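Sugar phosphate isomerase/epimerase (Parabacteroides distasonis, PDB 3OBE) probably works as a sugar or sugar-phosphate isomerase or epimerase, built as a TIM barrel of the xylose isomerase type. Local coordinates at residues R248-D253 / K283-F288; L217-A222 / K241-K246. One frame throughout, in Å; residues are numbered along the deposited sequence. Where two conformers were deposited one is given.

Coming from the N terminus, the chain has laid down five strands of the barrel before it reaches 213-218. It then runs through helix 219-224 and helix 229-235 and returns as strand 240-245, where contact 2 closes this loop by laying that strand beside 213-218. The chain leaves the barrel into the loop holding 248-253, passes through helix 259-269 and strand 273-276, and closes contact 1 at the start of helix 287-300. The two contacts follow in series, neither nesting nor crossing, their centres about 17 Å apart. They still touch: I251 CD1 packs on I245 and K246, and R248 NH1 probably hydrogen-bonds Y220 OH.

Contact 1: R248-D253 / K283-F288; sequences RWIIGD and KGRTQF
W249 and R285 make the broadest part of this contact, the six-membered rim of the indole, at CZ3 and CE3, lying over one face of the guanidinium. The two planes are 27° apart. The CZ3 corner of the tryptophan lies over the centre of the guanidinium, 3.4 Å from R285 CZ, while W249 CE3 approaches R285 NH2. A bend at chi3 (-74°) puts R285 NE beside CZ3 of W249, and R285 CB touches CH2 further along the ring. The charge of R285 is met by D281 in a salt bridge.

In the fold, this joins two loops that each follow a strand of the TIM barrel: 248-253 comes after strand 240-245, whereas the segment 283-288 leads from the last strand, 273-276, into helix 287-300. T286 is the N-cap of that helix, its OG1 bonded to E289 N.

The polar contacts gather along the indole edge. W249 NE1 donates to Q287 OE1 at 3.3 Å, a bent bond (146° at the hydrogen) with the acceptor close to the ring plane. The carbonyl of T286 also lies in that plane, its O 3.3 Å from W249 CZ2. Q287 is fixed at both ends of its amide: OE1 also accepts from D281 N, and NE2 donates to the carbonyls of S29 and E279. On the other segment, I250 to D253 form a type II turn, closed by D253 N on I250 O.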
ATOM      1  N   ARG A 248      16.302  -0.244   0.799  1.00 15.20           N
ATOM      2  CA  ARG A 248      16.893  -1.261   1.677  0.70 15.53           C
ATOM      3  C   ARG A 248      16.459  -0.988   3.126  1.00 15.02           C
ATOM      4  O   ARG A 248      16.009  -1.873   3.842  1.00 15.55           O
ATOM      5  CB  ARG A 248      18.382  -1.213   1.567  0.70 17.47           C
ATOM      6  CG  ARG A 248      18.873  -1.486   0.143  0.70 18.25           C
ATOM      7  CD  ARG A 248      18.500  -2.928  -0.281  0.70 19.48           C
ATOM      8  NE  ARG A 248      19.460  -3.892   0.226  0.70 18.67           N
ATOM      9  CZ  ARG A 248      19.358  -5.207   0.052  0.70 21.24           C
ATOM     10  NH1 ARG A 248      18.317  -5.721  -0.583  0.70 18.88           N
ATOM     11  NH2 ARG A 248      20.278  -6.012   0.535  0.70 21.38           N
ATOM     12  N   TRP A 249      16.593   0.264   3.516  1.00 15.65           N
ATOM     13  CA  TRP A 249      16.106   0.709   4.846  1.00 13.77           C
ATOM     14  C   TRP A 249      15.684   2.171   4.702  1.00 13.83           C
ATOM     15  O   TRP A 249      14.588   2.474   4.208  1.00 14.04           O
ATOM     16  CB  TRP A 249      17.131   0.409   5.935  1.00 16.48           C
ATOM     17  CG  TRP A 249      16.457   0.400   7.310  1.00 15.82           C
ATOM     18  CD1 TRP A 249      15.436  -0.431   7.710  1.00 15.65           C
ATOM     19  CD2 TRP A 249      16.761   1.233   8.434  1.00 13.45           C
ATOM     20  NE1 TRP A 249      15.066  -0.145   9.006  1.00 15.01           N
ATOM     21  CE2 TRP A 249      15.864   0.870   9.475  1.00 13.45           C
ATOM     22  CE3 TRP A 249      17.704   2.254   8.681  1.00 15.21           C
ATOM     23  CZ2 TRP A 249      15.879   1.503  10.715  1.00 17.63           C
ATOM     24  CZ3 TRP A 249      17.729   2.852   9.911  1.00 16.76           C
ATOM     25  CH2 TRP A 249      16.805   2.487  10.913  1.00 17.56           C
ATOM     26  N   ILE A 250      16.553   3.095   5.050  1.00 14.09           N
ATOM     27  CA  ILE A 250      16.204   4.511   4.927  1.00 14.37           C
ATOM     28  C   ILE A 250      16.011   4.886   3.466  1.00 13.51           C
ATOM     29  O   ILE A 250      16.825   4.555   2.609  1.00 14.94           O
ATOM     30  CB  ILE A 250      17.235   5.420   5.540  1.00 14.13           C
ATOM     31  CG1 ILE A 250      17.194   5.340   7.056  1.00 16.43           C
ATOM     32  CG2 ILE A 250      16.996   6.929   5.168  1.00 15.18           C
ATOM     33  CD1 ILE A 250      18.518   5.819   7.721  1.00 15.95           C
ATOM     34  N   ILE A 251      14.895   5.546   3.179  1.00 14.43           N
ATOM     35  CA  ILE A 251      14.609   5.944   1.813  1.00 14.50           C
ATOM     36  C   ILE A 251      15.701   6.852   1.264  1.00 14.74           C
ATOM     37  O   ILE A 251      16.061   7.894   1.871  1.00 16.32           O
ATOM     38  CB  ILE A 251      13.229   6.621   1.680  1.00 14.09           C
ATOM     39  CG1 ILE A 251      12.122   5.741   2.252  1.00 13.91           C
ATOM     40  CG2 ILE A 251      12.960   7.080   0.244  1.00 14.63           C
ATOM     41  CD1 ILE A 251      11.946   4.326   1.612  1.00 12.49           C
ATOM     42  N   GLY A 252      16.259   6.428   0.119  1.00 15.33           N
ATOM     43  CA  GLY A 252      17.302   7.173  -0.575  1.00 16.38           C
ATOM     44  C   GLY A 252      18.735   6.990  -0.083  1.00 17.27           C
ATOM     45  O   GLY A 252      19.645   7.746  -0.493  1.00 18.93           O
ATOM     46  N   ASP A 253      18.960   5.985   0.769  0.50 15.99           N
ATOM     47  CA  ASP A 253      20.249   5.758   1.436  0.50 16.61           C
ATOM     48  C   ASP A 253      21.093   4.629   0.781  0.50 17.34           C
ATOM     49  O   ASP A 253      22.245   4.432   1.157  0.50 18.47           O
ATOM     50  CB  ASP A 253      19.979   5.481   2.934  0.50 16.27           C
ATOM     51  CG  ASP A 253      21.219   5.579   3.820  0.50 16.93           C
ATOM     52  OD1 ASP A 253      22.078   6.441   3.559  0.50 19.51           O
ATOM     53  OD2 ASP A 253      21.308   4.846   4.837  0.50 18.85           O
ATOM     54  N   LYS A 283      20.994  -3.403  11.620  1.00 21.68           N
ATOM     55  CA  LYS A 283      22.122  -2.817  12.321  1.00 22.92           C
ATOM     56  C   LYS A 283      21.794  -2.199  13.680  1.00 22.67           C
ATOM     57  O   LYS A 283      22.476  -1.253  14.121  1.00 22.60           O
ATOM     58  CB  LYS A 283      22.753  -1.756  11.440  1.00 23.21           C
ATOM     59  CG  LYS A 283      23.141  -2.194  10.060  1.00 26.77           C
ATOM     60  CD  LYS A 283      24.152  -1.234   9.487  1.00 31.65           C
ATOM     61  CE  LYS A 283      24.510  -1.575   8.078  1.00 36.56           C
ATOM     62  NZ  LYS A 283      25.409  -0.542   7.495  1.00 40.64           N
ATOM     63  N   GLY A 284      20.749  -2.712  14.323  1.00 21.97           N
ATOM     64  CA  GLY A 284      20.456  -2.408  15.718  1.00 22.67           C
ATOM     65  C   GLY A 284      19.740  -1.112  16.005  1.00 21.37           C
ATOM     66  O   GLY A 284      19.615  -0.758  17.181  1.00 23.90           O
ATOM     67  N   ARG A 285      19.277  -0.430  14.965  1.00 20.93           N
ATOM     68  CA  ARG A 285      18.663   0.885  15.105  1.00 20.30           C
ATOM     69  C   ARG A 285      17.148   0.735  15.281  1.00 19.22           C
ATOM     70  O   ARG A 285      16.559  -0.323  15.028  1.00 18.53           O
ATOM     71  CB  ARG A 285      18.979   1.742  13.890  1.00 19.38           C
ATOM     72  CG  ARG A 285      20.496   1.999  13.688  1.00 21.86           C
ATOM     73  CD  ARG A 285      20.706   2.621  12.335  1.00 21.19           C
ATOM     74  NE  ARG A 285      20.546   1.629  11.272  1.00 20.42           N
ATOM     75  CZ  ARG A 285      20.919   1.810  10.009  1.00 21.64           C
ATOM     76  NH1 ARG A 285      21.392   2.978   9.624  1.00 22.27           N
ATOM     77  NH2 ARG A 285      20.761   0.837   9.132  1.00 20.51           N
ATOM     78  N   THR A 286      16.514   1.821  15.688  1.00 18.71           N
ATOM     79  CA  THR A 286      15.061   1.817  15.819  1.00 18.09           C
ATOM     80  C   THR A 286      14.384   2.030  14.477  1.00 17.19           C
ATOM     81  O   THR A 286      14.889   2.734  13.597  1.00 17.43           O
ATOM     82  CB  THR A 286      14.564   2.908  16.809  1.00 17.72           C
ATOM     83  OG1 THR A 286      14.864   4.222  16.305  1.00 18.78           O
ATOM     84  CG2 THR A 286      15.172   2.746  18.166  1.00 19.83           C
ATOM     85  N   GLN A 287      13.172   1.489  14.344  1.00 16.60           N
ATOM     86  CA  GLN A 287      12.350   1.819  13.187  1.00 15.45           C
ATOM     87  C   GLN A 287      12.016   3.291  13.152  1.00 15.83           C
ATOM     88  O   GLN A 287      11.993   3.873  12.057  1.00 14.96           O
ATOM     89  CB  GLN A 287      11.086   0.957  13.160  1.00 14.64           C
ATOM     90  CG  GLN A 287      11.394  -0.536  12.959  1.00 17.92           C
ATOM     91  CD  GLN A 287      12.118  -0.787  11.661  1.00 18.55           C
ATOM     92  OE1 GLN A 287      13.333  -0.955  11.648  1.00 20.57           O
ATOM     93  NE2 GLN A 287      11.388  -0.814  10.562  1.00 15.26           N
ATOM     94  N   PHE A 288      11.793   3.907  14.314  1.00 16.25           N
ATOM     95  CA  PHE A 288      11.517   5.371  14.307  1.00 17.23           C
ATOM     96  C   PHE A 288      12.617   6.139  13.628  1.00 16.76           C
ATOM     97  O   PHE A 288      12.340   7.049  12.863  1.00 17.60           O
ATOM     98  CB  PHE A 288      11.237   5.942  15.684  1.00 18.46           C
ATOM     99  CG  PHE A 288       9.787   6.165  15.932  1.00 21.54           C
ATOM    100  CD1 PHE A 288       9.115   7.169  15.268  1.00 22.96           C
ATOM    101  CD2 PHE A 288       9.086   5.355  16.798  1.00 24.24           C
ATOM    102  CE1 PHE A 288       7.773   7.379  15.493  1.00 22.87           C
ATOM    103  CE2 PHE A 288       7.719   5.558  17.006  1.00 25.75           C
ATOM    104  CZ  PHE A 288       7.089   6.585  16.348  1.00 20.82           C
TER
HETATM  105  O   HOH W   1      22.203   4.287   7.045  1.00 44.66           O

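Contact 2: L217-A222 / K241-K246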
ATOM      1  N   LEU A 217       1.770   0.298  -6.365  1.00 13.11           N
ATOM      2  CA  LEU A 217       3.007  -0.215  -6.933  1.00 12.41           C
ATOM      3  C   LEU A 217       4.108  -0.133  -5.906  1.00 12.94           C
ATOM      4  O   LEU A 217       4.455   0.945  -5.459  1.00 13.36           O
ATOM      5  CB  LEU A 217       3.424   0.540  -8.173  1.00 12.47           C
ATOM      6  CG  LEU A 217       4.716   0.059  -8.818  1.00 13.53           C
ATOM      7  CD1 LEU A 217       4.647  -1.476  -9.141  1.00 13.53           C
ATOM      8  CD2 LEU A 217       5.073   0.908  -9.981  1.00 15.60           C
ATOM      9  N   ASP A 218       4.619  -1.298  -5.550  1.00 12.25           N
ATOM     10  CA  ASP A 218       5.829  -1.362  -4.687  1.00 11.51           C
ATOM     11  C   ASP A 218       7.069  -1.236  -5.547  1.00 12.93           C
ATOM     12  O   ASP A 218       7.451  -2.164  -6.243  1.00 13.94           O
ATOM     13  CB  ASP A 218       5.919  -2.582  -3.808  1.00 12.24           C
ATOM     14  CG  ASP A 218       6.832  -2.303  -2.628  1.00 11.36           C
ATOM     15  OD1 ASP A 218       8.044  -2.079  -2.925  1.00 13.61           O
ATOM     16  OD2 ASP A 218       6.342  -2.231  -1.465  1.00 13.23           O
ATOM     17  N   VAL A 219       7.648  -0.030  -5.562  1.00 13.03           N
ATOM     18  CA  VAL A 219       8.744   0.225  -6.471  1.00 14.03           C
ATOM     19  C   VAL A 219       9.967  -0.608  -6.087  1.00 14.51           C
ATOM     20  O   VAL A 219      10.738  -1.052  -6.955  1.00 14.27           O
ATOM     21  CB  VAL A 219       9.055   1.725  -6.591  1.00 15.43           C
ATOM     22  CG1 VAL A 219       7.865   2.423  -7.216  1.00 17.28           C
ATOM     23  CG2 VAL A 219       9.462   2.343  -5.220  1.00 14.15           C
ATOM     24  N   TYR A 220      10.162  -0.835  -4.790  1.00 14.75           N
ATOM     25  CA  TYR A 220      11.324  -1.609  -4.321  1.00 14.96           C
ATOM     26  C   TYR A 220      11.181  -3.075  -4.679  1.00 14.41           C
ATOM     27  O   TYR A 220      12.099  -3.661  -5.208  1.00 14.69           O
ATOM     28  CB  TYR A 220      11.473  -1.500  -2.818  1.00 14.28           C
ATOM     29  CG  TYR A 220      12.573  -2.322  -2.236  1.00 13.49           C
ATOM     30  CD1 TYR A 220      13.926  -1.883  -2.271  1.00 14.61           C
ATOM     31  CD2 TYR A 220      12.302  -3.541  -1.610  1.00 13.06           C
ATOM     32  CE1 TYR A 220      14.938  -2.660  -1.653  1.00 15.47           C
ATOM     33  CE2 TYR A 220      13.312  -4.284  -1.035  1.00 14.45           C
ATOM     34  CZ  TYR A 220      14.605  -3.842  -1.054  1.00 15.21           C
ATOM     35  OH  TYR A 220      15.592  -4.585  -0.480  1.00 15.79           O
ATOM     36  N   TRP A 221      10.032  -3.672  -4.383  1.00 12.71           N
ATOM     37  CA  TRP A 221       9.907  -5.108  -4.647  1.00 12.94           C
ATOM     38  C   TRP A 221       9.842  -5.353  -6.169  1.00 12.88           C
ATOM     39  O   TRP A 221      10.222  -6.435  -6.629  1.00 13.02           O
ATOM     40  CB  TRP A 221       8.691  -5.697  -3.929  1.00 13.53           C
ATOM     41  CG  TRP A 221       8.849  -5.724  -2.418  1.00 13.35           C
ATOM     42  CD1 TRP A 221       8.047  -5.084  -1.507  1.00 14.75           C
ATOM     43  CD2 TRP A 221       9.855  -6.397  -1.641  1.00 13.03           C
ATOM     44  NE1 TRP A 221       8.467  -5.340  -0.237  1.00 14.21           N
ATOM     45  CE2 TRP A 221       9.577  -6.137  -0.276  1.00 14.04           C
ATOM     46  CE3 TRP A 221      10.945  -7.216  -1.956  1.00 13.31           C
ATOM     47  CZ2 TRP A 221      10.378  -6.630   0.756  1.00 15.35           C
ATOM     48  CZ3 TRP A 221      11.724  -7.698  -0.925  1.00 14.05           C
ATOM     49  CH2 TRP A 221      11.442  -7.398   0.413  1.00 16.15           C
ATOM     50  N   ALA A 222       9.466  -4.343  -6.947  1.00 13.38           N
ATOM     51  CA  ALA A 222       9.573  -4.433  -8.405  1.00 12.70           C
ATOM     52  C   ALA A 222      11.056  -4.503  -8.831  1.00 13.33           C
ATOM     53  O   ALA A 222      11.461  -5.426  -9.556  1.00 12.13           O
ATOM     54  CB  ALA A 222       8.884  -3.245  -9.070  1.00 13.20           C
ATOM     55  N   LYS A 241      -2.254   3.922  -8.870  0.50 16.40           N
ATOM     56  CA  LYS A 241      -2.770   5.130  -8.244  0.50 16.00           C
ATOM     57  C   LYS A 241      -2.062   5.468  -6.915  0.50 15.59           C
ATOM     58  O   LYS A 241      -2.139   6.611  -6.458  0.50 16.20           O
ATOM     59  CB  LYS A 241      -4.302   5.042  -8.016  0.50 15.95           C
ATOM     60  CG  LYS A 241      -5.128   5.046  -9.327  0.50 17.09           C
ATOM     61  CD  LYS A 241      -6.629   5.184  -9.053  0.50 17.72           C
ATOM     62  CE  LYS A 241      -7.483   5.205 -10.324  0.50 20.52           C
ATOM     63  NZ  LYS A 241      -8.928   5.075 -10.021  0.50 20.24           N
ATOM     64  N   LEU A 242      -1.405   4.480  -6.325  1.00 13.56           N
ATOM     65  CA  LEU A 242      -0.575   4.650  -5.132  1.00 13.84           C
ATOM     66  C   LEU A 242       0.793   4.033  -5.397  1.00 13.20           C
ATOM     67  O   LEU A 242       0.953   3.087  -6.195  1.00 13.56           O
ATOM     68  CB  LEU A 242      -1.204   3.962  -3.911  1.00 13.67           C
ATOM     69  CG  LEU A 242      -2.569   4.391  -3.432  1.00 13.61           C
ATOM     70  CD1 LEU A 242      -3.078   3.419  -2.353  1.00 16.35           C
ATOM     71  CD2 LEU A 242      -2.546   5.835  -2.947  1.00 13.56           C
ATOM     72  N   LEU A 243       1.806   4.520  -4.677  1.00 13.84           N
ATOM     73  CA  LEU A 243       3.048   3.800  -4.560  1.00 14.31           C
ATOM     74  C   LEU A 243       3.276   3.409  -3.113  1.00 14.31           C
ATOM     75  O   LEU A 243       2.858   4.133  -2.182  1.00 13.73           O
ATOM     76  CB  LEU A 243       4.249   4.642  -4.973  1.00 15.08           C
ATOM     77  CG  LEU A 243       4.224   5.285  -6.376  1.00 15.56           C
ATOM     78  CD1 LEU A 243       5.458   6.202  -6.647  1.00 16.93           C
ATOM     79  CD2 LEU A 243       4.046   4.203  -7.457  1.00 15.90           C
ATOM     80  N   HIS A 244       4.026   2.322  -2.946  1.00 12.66           N
ATOM     81  CA  HIS A 244       4.833   2.147  -1.748  1.00 13.07           C
ATOM     82  C   HIS A 244       6.246   2.597  -2.059  1.00 13.21           C
ATOM     83  O   HIS A 244       6.830   2.186  -3.086  1.00 13.85           O
ATOM     84  CB  HIS A 244       4.846   0.717  -1.258  1.00 12.53           C
ATOM     85  CG  HIS A 244       3.906   0.494  -0.125  1.00 12.67           C
ATOM     86  ND1 HIS A 244       4.148  -0.395   0.897  1.00 13.00           N
ATOM     87  CD2 HIS A 244       2.689   1.036   0.127  1.00 12.26           C
ATOM     88  CE1 HIS A 244       3.136  -0.386   1.744  1.00 12.00           C
ATOM     89  NE2 HIS A 244       2.219   0.456   1.295  1.00 12.90           N
ATOM     90  N   ILE A 245       6.766   3.465  -1.193  1.00 12.90           N
ATOM     91  CA  ILE A 245       8.123   3.965  -1.283  1.00 13.15           C
ATOM     92  C   ILE A 245       8.932   3.230  -0.225  1.00 14.41           C
ATOM     93  O   ILE A 245       8.700   3.385   0.994  1.00 14.84           O
ATOM     94  CB  ILE A 245       8.187   5.515  -1.116  1.00 13.55           C
ATOM     95  CG1 ILE A 245       7.475   6.200  -2.303  1.00 13.77           C
ATOM     96  CG2 ILE A 245       9.639   6.020  -0.924  1.00 14.16           C
ATOM     97  CD1 ILE A 245       8.206   5.981  -3.688  1.00 13.23           C
ATOM     98  N   LYS A 246       9.830   2.382  -0.722  1.00 13.57           N
ATOM     99  CA  LYS A 246      10.614   1.467   0.066  1.00 13.17           C
ATOM    100  C   LYS A 246      12.016   1.390  -0.536  1.00 13.08           C
ATOM    101  O   LYS A 246      12.202   1.597  -1.742  1.00 13.12           O
ATOM    102  CB  LYS A 246       9.963   0.073   0.121  1.00 14.23           C
ATOM    103  CG  LYS A 246      10.768  -0.882   1.058  1.00 14.31           C
ATOM    104  CD  LYS A 246      10.158  -2.201   1.219  1.00 18.10           C
ATOM    105  CE  LYS A 246      10.984  -3.054   2.149  1.00 17.78           C
ATOM    106  NZ  LYS A 246      12.458  -3.065   1.840  1.00 17.92           N
TER
HETATM  107  O   HOH W   2       6.625  -1.604   0.936  1.00 15.34           O
HETATM  108  O   HOH W   3       8.769   0.362  -2.715  1.00 30.38           O
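L217 and D218 pair in parallel with L243 and H244, as adjacent strands of the barrel's inner sheet. L217 N donates to L242 O, and H244 N returns a bond to L217 O, both at 2.9 Å. This is a strand-helix-strand crossover of the TIM barrel. Past D218 the first segment turns into a helix, and V219 N gives H244 O a weak bond.

On one face of the sheet, L243 CD2 packs against L217 CB and V219 CG1. D218 and H244 lie on the other, with D218 OD2 3.3 Å from H244 CB. D218 is also the helix N-cap, its OD1 taking W221 N at 2.9 Å. A water links D218 OD2 with H244 ND1, while H169 bonds OD2 and E54 bonds H244 NE2. A phosphate ion lies about 4 Å from the H244 side chain, consistent with a binding pocket at this end of the barrel.

K246 stretches out until chi4 (-48°) turns NZ over the face of Y220, a cation-pi contact 3.7 Å from the ring centroid; E279 supplies a salt bridge. Y220 CD2 in turn covers a face of W221. An alanine at Y220 would probably leave K246 NZ without its aromatic face and R248 NH1 without the hydroxyl. K246 O, 3.4 Å from Y220 CB, is buried with no hydrogen-bond partner.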